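Side-chain contacts in bacterial leucyl aminopeptidase (Legionella pneumophila, PDB 6ESL), which probably removes amino acids, leucine among them, from the N-termini of peptides as a secreted zinc aminopeptidase that helps the bacterium acquire nutrients inside amoebas: residues A255-L260 and Y360-S365; T141-R146 and V154-W159; A148-G153 and T212-M217. All coordinates share one frame; numbering follows the deposited sequence.

Contact 1: A255-L260 and Y360-S365. With ZN (zinc ion), chain E.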
loop_
_atom_site.group_PDB
_atom_site.type_symbol
_atom_site.label_atom_id
_atom_site.label_comp_id
_atom_site.label_asym_id
_atom_site.label_seq_id
_atom_site.Cartn_x
_atom_site.Cartn_y
_atom_site.Cartn_z
ATOM N N ALA B 255 16.422 0.584 -23.621
ATOM C CA ALA B 255 15.358 1.327 -24.216
ATOM C C ALA B 255 14.181 1.646 -23.256
ATOM O O ALA B 255 13.015 1.728 -23.675
ATOM C CB ALA B 255 14.837 0.604 -25.507
ATOM N N GLU B 256 14.463 1.847 -21.987
ATOM C CA GLU B 256 13.487 2.303 -21.038
ATOM C C GLU B 256 12.918 3.671 -21.422
ATOM O O GLU B 256 11.693 3.873 -21.301
ATOM C CB GLU B 256 13.986 2.267 -19.635
ATOM C CG GLU B 256 12.921 2.495 -18.563
ATOM C CD GLU B 256 12.610 3.973 -18.284
ATOM O OE1 GLU B 256 13.357 4.855 -18.830
ATOM O OE2 GLU B 256 11.486 4.254 -17.727
ATOM N N GLU B 257 13.793 4.554 -21.976
ATOM C CA GLU B 257 13.399 5.932 -22.265
ATOM C C GLU B 257 12.541 5.991 -23.510
ATOM O O GLU B 257 12.013 7.024 -23.851
ATOM C CB GLU B 257 14.620 6.786 -22.486
ATOM C CG GLU B 257 15.534 6.930 -21.262
ATOM C CD GLU B 257 14.941 7.783 -20.150
ATOM O OE1 GLU B 257 13.810 8.248 -20.280
ATOM O OE2 GLU B 257 15.676 7.930 -19.188
ATOM N N ARG B 258 12.393 4.850 -24.219
ATOM C CA ARG B 258 11.526 4.757 -25.443
ATOM C C ARG B 258 10.143 4.250 -25.089
ATOM O O ARG B 258 9.333 4.003 -25.979
ATOM C CB ARG B 258 12.154 3.879 -26.506
ATOM C CG ARG B 258 13.658 4.292 -26.776
ATOM C CD ARG B 258 13.743 5.663 -27.453
ATOM N NE ARG B 258 12.986 5.685 -28.664
ATOM C CZ ARG B 258 12.916 6.738 -29.500
ATOM N NH1 ARG B 258 13.652 7.851 -29.307
ATOM N NH2 ARG B 258 12.259 6.623 -30.644
ATOM N N GLY B 259 9.857 4.153 -23.815
ATOM C CA GLY B 259 8.571 3.673 -23.321
ATOM C C GLY B 259 8.506 2.236 -22.732
ATOM O O GLY B 259 7.454 1.537 -22.818
ATOM N N LEU B 260 9.602 1.816 -22.125
ATOM C CA LEU B 260 9.694 0.557 -21.354
ATOM C C LEU B 260 9.961 -0.609 -22.386
ATOM O O LEU B 260 9.593 -1.747 -22.127
ATOM C CB LEU B 260 8.517 0.281 -20.456
ATOM C CG LEU B 260 7.976 1.424 -19.569
ATOM C CD1 LEU B 260 6.983 0.866 -18.542
ATOM C CD2 LEU B 260 9.110 2.019 -18.806
ATOM N N TYR B 360 17.825 17.776 -13.127
ATOM C CA TYR B 360 18.765 17.621 -14.214
ATOM C C TYR B 360 18.564 16.409 -15.077
ATOM O O TYR B 360 19.186 16.242 -16.062
ATOM C CB TYR B 360 20.183 17.665 -13.699
ATOM C CG TYR B 360 20.421 18.811 -12.788
ATOM C CD1 TYR B 360 20.393 20.093 -13.254
ATOM C CD2 TYR B 360 20.640 18.605 -11.452
ATOM C CE1 TYR B 360 20.612 21.149 -12.419
ATOM C CE2 TYR B 360 20.855 19.648 -10.600
ATOM C CZ TYR B 360 20.845 20.919 -11.090
ATOM O OH TYR B 360 21.056 21.945 -10.262
ATOM N N ILE B 361 17.578 15.630 -14.751
ATOM C CA ILE B 361 17.237 14.443 -15.486
ATOM C C ILE B 361 16.900 14.793 -16.960
ATOM O O ILE B 361 16.328 15.819 -17.241
ATOM C CB ILE B 361 16.033 13.821 -14.768
ATOM C CG1 ILE B 361 14.851 14.755 -14.758
ATOM C CG2 ILE B 361 16.321 13.286 -13.391
ATOM C CD1 ILE B 361 13.646 14.013 -14.244
ATOM N N HIS B 362 17.313 13.917 -17.859
ATOM C CA HIS B 362 17.114 14.054 -19.308
ATOM C C HIS B 362 17.806 15.259 -19.921
ATOM O O HIS B 362 17.332 15.817 -20.849
ATOM C CB HIS B 362 15.626 14.011 -19.748
ATOM C CG HIS B 362 14.893 12.807 -19.298
ATOM N ND1 HIS B 362 13.534 12.783 -19.157
ATOM C CD2 HIS B 362 15.323 11.581 -18.972
ATOM C CE1 HIS B 362 13.160 11.594 -18.762
ATOM N NE2 HIS B 362 14.227 10.844 -18.640
ATOM N N THR B 363 18.922 15.664 -19.348
ATOM C CA THR B 363 19.724 16.780 -19.832
ATOM C C THR B 363 21.187 16.443 -19.713
ATOM O O THR B 363 21.535 15.477 -19.113
ATOM C CB THR B 363 19.538 18.100 -19.048
ATOM O OG1 THR B 363 20.212 18.043 -17.795
ATOM C CG2 THR B 363 18.092 18.455 -18.835
ATOM N N SER B 364 22.023 17.227 -20.369
ATOM C CA SER B 364 23.476 17.074 -20.243
ATOM C C SER B 364 23.979 17.411 -18.893
ATOM O O SER B 364 25.083 17.093 -18.620
ATOM C CB SER B 364 24.213 18.043 -21.239
ATOM O OG SER B 364 23.694 17.712 -22.506
ATOM N N SER B 365 23.185 18.017 -18.043
ATOM C CA SER B 365 23.658 18.323 -16.688
ATOM C C SER B 365 23.395 17.191 -15.708
ATOM O O SER B 365 23.584 17.390 -14.532
ATOM C CB SER B 365 22.942 19.556 -16.197
ATOM O OG SER B 365 23.353 20.662 -16.906
HETATM ZN ZN ZN E . 14.018 7.954 -17.241
#
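E257 and H362 meet beside a zinc ion, their side chains arriving from opposite directions, and they are the pair through which 255-260 and 360-365 touch. Metal coordination involves E257 directly. OE2 of E257 lies 2.6 Å from zinc, a rather long bond, while its OE1 stands back at 3.1 Å from the same ion. A carboxylate suits this place because it is an anionic oxygen donor on a side chain long enough to reach out from the loop, and the bend at chi2 (-71°) turns its end toward the metal. D222 binds the same zinc.

H362 presents the edge of its ring to the metal, which lies in the ring plane; the gap from NE2 to zinc is 3.2 Å, longer than an ordinary coordination bond. This is part of the two-zinc centre of a family M28 peptidase, whose second metal lies about 4 Å from the E257 side chain. It is built on loops at the ends of strands of the mixed sheet: 255-260 follows strand 248-253, and the loop holding 360-365 leads to helix 373-391.

Among the polar contacts, E257 OE1 approaches H362 NE2 to 3.1 Å, and the carboxylate and imidazole planes stand nearly perpendicular, 83° apart. At its other ring nitrogen, ND1, H362 is hydrogen-bonded to D65 of the second subunit, which helps fix the rotation of the imidazole.

Local hydrogen bonds shape each segment. From Y360 to T363 runs a type II beta turn, and T363 OG1 bonds to Y360 O at 2.7 Å while accepting from S365 N in an ST turn, a double role that a hydroxyl can fill. In 255-260, E256 O takes bonds from both G259 N and L260 N. G259 has a positive phi (105°), where a side chain would press on the preceding carbonyl.

Contact 2: T141-R146 and V154-W159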
loop_
_atom_site.group_PDB
_atom_site.type_symbol
_atom_site.label_atom_id
_atom_site.label_comp_id
_atom_site.label_asym_id
_atom_site.label_seq_id
_atom_site.Cartn_x
_atom_site.Cartn_y
_atom_site.Cartn_z
ATOM N N THR B 141 28.885 6.886 -17.274
ATOM C CA THR B 141 28.640 8.274 -17.673
ATOM C C THR B 141 29.638 8.824 -18.713
ATOM O O THR B 141 29.439 9.900 -19.247
ATOM C CB THR B 141 28.602 9.227 -16.489
ATOM O OG1 THR B 141 29.866 9.208 -15.745
ATOM C CG2 THR B 141 27.449 8.890 -15.505
ATOM N N SER B 142 30.650 8.046 -19.052
ATOM C CA SER B 142 31.624 8.510 -20.031
ATOM C C SER B 142 31.226 8.152 -21.426
ATOM O O SER B 142 31.770 8.771 -22.358
ATOM C CB SER B 142 33.015 7.981 -19.688
ATOM O OG SER B 142 33.063 6.671 -20.178
ATOM N N TYR B 143 30.187 7.348 -21.615
ATOM C CA TYR B 143 29.681 7.144 -22.966
ATOM C C TYR B 143 29.002 8.483 -23.335
ATOM O O TYR B 143 28.382 9.112 -22.477
ATOM C CB TYR B 143 28.674 5.998 -23.006
ATOM C CG TYR B 143 29.263 4.654 -22.638
ATOM C CD1 TYR B 143 29.819 3.830 -23.608
ATOM C CD2 TYR B 143 29.260 4.209 -21.323
ATOM C CE1 TYR B 143 30.358 2.601 -23.278
ATOM C CE2 TYR B 143 29.796 2.981 -20.983
ATOM C CZ TYR B 143 30.344 2.182 -21.963
ATOM O OH TYR B 143 30.879 0.958 -21.630
ATOM N N TYR B 144 29.114 8.919 -24.590
ATOM C CA TYR B 144 28.538 10.170 -25.050
ATOM C C TYR B 144 27.017 10.171 -24.697
ATOM O O TYR B 144 26.464 11.168 -24.219
ATOM C CB TYR B 144 28.791 10.362 -26.541
ATOM C CG TYR B 144 28.187 11.604 -27.114
ATOM C CD1 TYR B 144 28.816 12.830 -26.908
ATOM C CD2 TYR B 144 26.983 11.590 -27.834
ATOM C CE1 TYR B 144 28.260 14.009 -27.388
ATOM C CE2 TYR B 144 26.434 12.758 -28.310
ATOM C CZ TYR B 144 27.101 13.962 -28.086
ATOM O OH TYR B 144 26.579 15.145 -28.477
ATOM N N ASN B 145 26.390 9.023 -24.965
ATOM C CA ASN B 145 25.044 8.679 -24.420
ATOM C C ASN B 145 24.939 7.177 -24.423
ATOM O O ASN B 145 25.882 6.474 -24.864
ATOM C CB ASN B 145 23.923 9.348 -25.157
ATOM C CG ASN B 145 23.809 8.879 -26.670
ATOM O OD1 ASN B 145 23.878 7.650 -27.026
ATOM N ND2 ASN B 145 23.663 9.868 -27.526
ATOM N N ARG B 146 23.805 6.658 -23.912
ATOM C CA ARG B 146 23.577 5.208 -23.943
ATOM C C ARG B 146 22.213 4.917 -24.537
ATOM O O ARG B 146 21.517 3.961 -24.131
ATOM C CB ARG B 146 23.756 4.665 -22.552
ATOM C CG ARG B 146 25.058 5.141 -21.815
ATOM C CD ARG B 146 25.164 4.486 -20.456
ATOM N NE ARG B 146 24.054 4.820 -19.489
ATOM C CZ ARG B 146 24.047 5.874 -18.670
ATOM N NH1 ARG B 146 25.021 6.804 -18.705
ATOM N NH2 ARG B 146 23.096 6.005 -17.745
ATOM N N VAL B 154 24.811 0.247 -27.620
ATOM C CA VAL B 154 25.189 -1.129 -27.801
ATOM C C VAL B 154 26.427 -1.446 -26.976
ATOM O O VAL B 154 26.439 -2.464 -26.279
ATOM C CB VAL B 154 25.428 -1.477 -29.343
ATOM C CG1 VAL B 154 26.030 -2.871 -29.598
ATOM C CG2 VAL B 154 24.104 -1.330 -30.102
ATOM N N GLU B 155 27.446 -0.599 -27.083
ATOM C CA GLU B 155 28.692 -0.790 -26.300
ATOM C C GLU B 155 28.371 -0.895 -24.775
ATOM O O GLU B 155 29.012 -1.656 -24.038
ATOM C CB GLU B 155 29.667 0.384 -26.522
ATOM C CG GLU B 155 30.315 0.520 -27.925
ATOM C CD GLU B 155 30.886 1.962 -28.183
ATOM O OE1 GLU B 155 31.196 2.721 -27.204
ATOM O OE2 GLU B 155 31.049 2.366 -29.398
ATOM N N THR B 156 27.361 -0.111 -24.284
ATOM C CA THR B 156 27.037 -0.155 -22.883
ATOM C C THR B 156 26.602 -1.550 -22.518
ATOM O O THR B 156 27.024 -2.111 -21.521
ATOM C CB THR B 156 25.865 0.851 -22.552
ATOM O OG1 THR B 156 26.275 2.183 -22.864
ATOM C CG2 THR B 156 25.412 0.790 -21.082
ATOM N N ALA B 157 25.687 -2.112 -23.310
ATOM C CA ALA B 157 25.178 -3.438 -23.011
ATOM C C ALA B 157 26.303 -4.531 -22.993
ATOM O O ALA B 157 26.346 -5.431 -22.109
ATOM C CB ALA B 157 24.134 -3.818 -24.068
ATOM N N ASN B 158 27.127 -4.506 -24.066
ATOM C CA ASN B 158 28.329 -5.379 -24.123
ATOM C C ASN B 158 29.281 -5.272 -22.859
ATOM O O ASN B 158 29.684 -6.272 -22.287
ATOM C CB ASN B 158 29.153 -5.015 -25.351
ATOM C CG ASN B 158 28.531 -5.478 -26.638
ATOM O OD1 ASN B 158 27.658 -6.324 -26.662
ATOM N ND2 ASN B 158 29.073 -4.963 -27.744
ATOM N N TRP B 159 29.575 -4.047 -22.456
ATOM C CA TRP B 159 30.413 -3.787 -21.249
ATOM C C TRP B 159 29.778 -4.296 -19.965
ATOM O O TRP B 159 30.401 -4.955 -19.209
ATOM C CB TRP B 159 30.700 -2.319 -21.145
ATOM C CG TRP B 159 31.602 -2.014 -20.028
ATOM C CD1 TRP B 159 32.991 -2.206 -19.994
ATOM C CD2 TRP B 159 31.252 -1.473 -18.772
ATOM N NE1 TRP B 159 33.473 -1.771 -18.789
ATOM C CE2 TRP B 159 32.433 -1.346 -18.015
ATOM C CE3 TRP B 159 30.044 -1.058 -18.204
ATOM C CZ2 TRP B 159 32.436 -0.848 -16.706
ATOM C CZ3 TRP B 159 30.061 -0.551 -16.877
ATOM C CH2 TRP B 159 31.207 -0.467 -16.159
#
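Y143 lays its ring against the first turns of helix 151-170, the long helix that follows helix 130-142 by way of a short loop, so the contact packs the loop between two consecutive helices onto the second of them. T156 packs on the flat of this ring: its OG1 sits 3.8 Å above the plane, over the centre. Threonine fits because its hydroxyl is already bonded to T152 O within the helix, so it can lie against carbon without losing its polar partner. With OG1 beside its own backbone N (chi1 -61°), T156 also turns that oxygen toward R146, whose CG approaches it to 3.4 Å.

R146 contributes its aliphatic part alone here, CD resting 3.8 Å from CG2 of T156. The guanidinium goes elsewhere, held by the carbonyls of M210, P218 and G219, which accounts for an arginine in a buried place.

E155 adds its CB, 4.0 Å from Y143 CE1. A tyrosine is long enough to span to the next turn of the helix, where W159 waits, and there its OH comes to rest 3.3 Å from CB and 3.5 Å from CG of W159.

Contact 3: A148-G153 and T212-M217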
loop_
_atom_site.group_PDB
_atom_site.type_symbol
_atom_site.label_atom_id
_atom_site.label_comp_id
_atom_site.label_asym_id
_atom_site.label_seq_id
_atom_site.Cartn_x
_atom_site.Cartn_y
_atom_site.Cartn_z
ATOM N N ALA B 148 19.305 3.647 -26.970
ATOM C CA ALA B 148 19.050 2.355 -27.497
ATOM C C ALA B 148 19.179 2.296 -29.049
ATOM O O ALA B 148 19.213 1.222 -29.589
ATOM C CB ALA B 148 17.709 1.878 -27.070
ATOM N N THR B 149 19.247 3.435 -29.708
ATOM C CA THR B 149 19.333 3.484 -31.184
ATOM C C THR B 149 20.770 3.727 -31.616
ATOM O O THR B 149 20.959 3.880 -32.829
ATOM C CB THR B 149 18.501 4.656 -31.804
ATOM O OG1 THR B 149 18.885 5.894 -31.185
ATOM C CG2 THR B 149 16.992 4.434 -31.609
ATOM N N LYS B 150 21.703 3.835 -30.678
ATOM C CA LYS B 150 23.110 4.181 -30.967
ATOM C C LYS B 150 24.138 3.136 -30.623
ATOM O O LYS B 150 23.971 2.328 -29.726
ATOM C CB LYS B 150 23.487 5.462 -30.239
ATOM C CG LYS B 150 22.527 6.617 -30.552
ATOM C CD LYS B 150 22.705 7.041 -32.014
ATOM C CE LYS B 150 22.473 8.516 -32.178
ATOM N NZ LYS B 150 21.070 8.768 -32.231
ATOM N N ASP B 151 25.287 3.213 -31.327
ATOM C CA ASP B 151 26.411 2.297 -31.037
ATOM C C ASP B 151 26.896 2.380 -29.614
ATOM O O ASP B 151 27.166 1.357 -28.992
ATOM C CB ASP B 151 27.568 2.473 -32.048
ATOM C CG ASP B 151 27.202 2.003 -33.438
ATOM O OD1 ASP B 151 26.340 1.099 -33.590
ATOM O OD2 ASP B 151 27.810 2.522 -34.409
ATOM N N THR B 152 26.914 3.563 -29.050
ATOM C CA THR B 152 27.237 3.723 -27.622
ATOM C C THR B 152 26.296 2.985 -26.689
ATOM O O THR B 152 26.750 2.486 -25.664
ATOM C CB THR B 152 27.372 5.225 -27.208
ATOM O OG1 THR B 152 26.218 5.931 -27.608
ATOM C CG2 THR B 152 28.601 5.845 -27.990
ATOM N N GLY B 153 25.009 2.899 -27.091
ATOM C CA GLY B 153 23.936 2.108 -26.401
ATOM C C GLY B 153 24.296 0.644 -26.463
ATOM O O GLY B 153 24.138 -0.113 -25.484
ATOM N N THR B 212 19.789 6.083 -22.011
ATOM C CA THR B 212 19.541 7.502 -21.918
ATOM C C THR B 212 18.877 7.990 -23.161
ATOM O O THR B 212 18.611 7.228 -24.139
ATOM C CB THR B 212 20.876 8.288 -21.792
ATOM O OG1 THR B 212 21.618 8.214 -23.068
ATOM C CG2 THR B 212 21.696 7.782 -20.634
ATOM N N LEU B 213 18.593 9.275 -23.176
ATOM C CA LEU B 213 18.158 9.937 -24.409
ATOM C C LEU B 213 19.375 10.082 -25.382
ATOM O O LEU B 213 20.529 9.794 -25.030
ATOM C CB LEU B 213 17.547 11.312 -24.107
ATOM C CG LEU B 213 16.345 11.504 -23.221
ATOM C CD1 LEU B 213 15.712 12.828 -23.449
ATOM C CD2 LEU B 213 15.460 10.354 -23.551
ATOM N N ASP B 214 19.070 10.564 -26.575
ATOM C CA ASP B 214 20.063 11.022 -27.510
ATOM C C ASP B 214 20.705 12.349 -27.154
ATOM O O ASP B 214 20.334 13.009 -26.189
ATOM C CB ASP B 214 19.511 11.121 -28.933
ATOM C CG ASP B 214 18.956 9.819 -29.445
ATOM O OD1 ASP B 214 19.717 8.832 -29.482
ATOM O OD2 ASP B 214 17.728 9.809 -29.761
ATOM N N GLY B 215 21.741 12.731 -27.940
ATOM C CA GLY B 215 22.554 13.897 -27.554
ATOM C C GLY B 215 23.566 13.527 -26.491
ATOM O O GLY B 215 23.830 12.374 -26.193
ATOM N N ARG B 216 24.139 14.563 -25.891
ATOM C CA ARG B 216 25.094 14.342 -24.830
ATOM C C ARG B 216 24.344 14.119 -23.535
ATOM O O ARG B 216 23.862 15.063 -22.909
ATOM C CB ARG B 216 25.955 15.583 -24.606
ATOM C CG ARG B 216 26.993 15.427 -23.507
ATOM C CD ARG B 216 27.969 14.306 -23.824
ATOM N NE ARG B 216 28.961 14.129 -22.768
ATOM C CZ ARG B 216 28.811 13.314 -21.730
ATOM N NH1 ARG B 216 27.704 12.596 -21.604
ATOM N NH2 ARG B 216 29.767 13.217 -20.815
ATOM N N MET B 217 24.250 12.860 -23.137
ATOM C CA MET B 217 23.514 12.484 -21.896
ATOM C C MET B 217 24.352 11.590 -21.030
ATOM O O MET B 217 24.394 10.390 -21.181
ATOM C CB MET B 217 22.240 11.766 -22.351
ATOM C CG MET B 217 21.328 12.621 -23.156
ATOM S SD MET B 217 20.453 13.818 -22.150
ATOM C CE MET B 217 19.759 14.919 -23.395
HETATM O O HOH W 1 17.036 4.819 -25.445
#
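K150 and D214 meet with their side chains crossing at about a right angle, the lysine ammonium reaching over the aspartate carboxylate. NZ of K150 donates to OD1 of D214 at 3.1 Å in a salt bridge, and the nitrogen comes from above the carboxylate, 72° out of its plane, rather than within it. The lysine brings NZ to that position by folding back, its chain bent at chi2, chi3 and chi4. CG, set by chi1 (-54°) beside the backbone N, lies 3.7 Å from the same OD1. A long, flexible side chain suits this exposed place, because it can curl over its partner while its charge stays near solvent.

T149 runs across D214 as well, again nearly at right angles. Its OG1 is 3.5 Å from OD1, but the angle is poor and the pair is not a hydrogen bond. S147 supplies the link instead, its hydroxyl bonding both to D214 OD1 and to T149 OG1. One carboxylate oxygen thus gathers a charged and a neutral donor, and the negative charge probably makes it a good acceptor for both. The backbone N of D214 is held by E58 of the second subunit, so its backbone as well as its carboxylate is engaged.

Deeper in, a water bridges the two backbones: it accepts from A148 N at 3.0 Å and donates to T212 O at 3.2 Å. T212 turns its hydroxyl to L213 O, 2.7 Å away, and the same oxygen meets R146 N. At G215, phi is positive (80°), and a side chain would run into the carbonyl before it. K150 occupies the N-cap position of helix 151-170, so the salt bridge ties the start of that helix to the loop joining strand 203-209 to helix 220-239 in the alpha/beta fold of the M28 peptidase.

How the contacts relate
All three contacts lie on the same side of the chain's centre. Contacts 2 and 3 are nearest, with centres 8 Å apart; they share helix 151-170 and their segments alternate along the chain, stitched by R146 N to T212 OG1 and N145 ND2 to G215 O. Contact 1 comes after both in sequence, its centre 9 Å from that of contact 3 and 14 Å from that of contact 2. It joins contact 3 through S364 OG and R216 O and through the methyls of A255 and A148, but does not touch contact 2. Contact 3 thus lies between the helix packing of contact 2 and the loops of contact 1, one of which carries a zinc ligand. Contacts 1 and 3 both meet the second subunit, placing this metal centre close to the dimer interface.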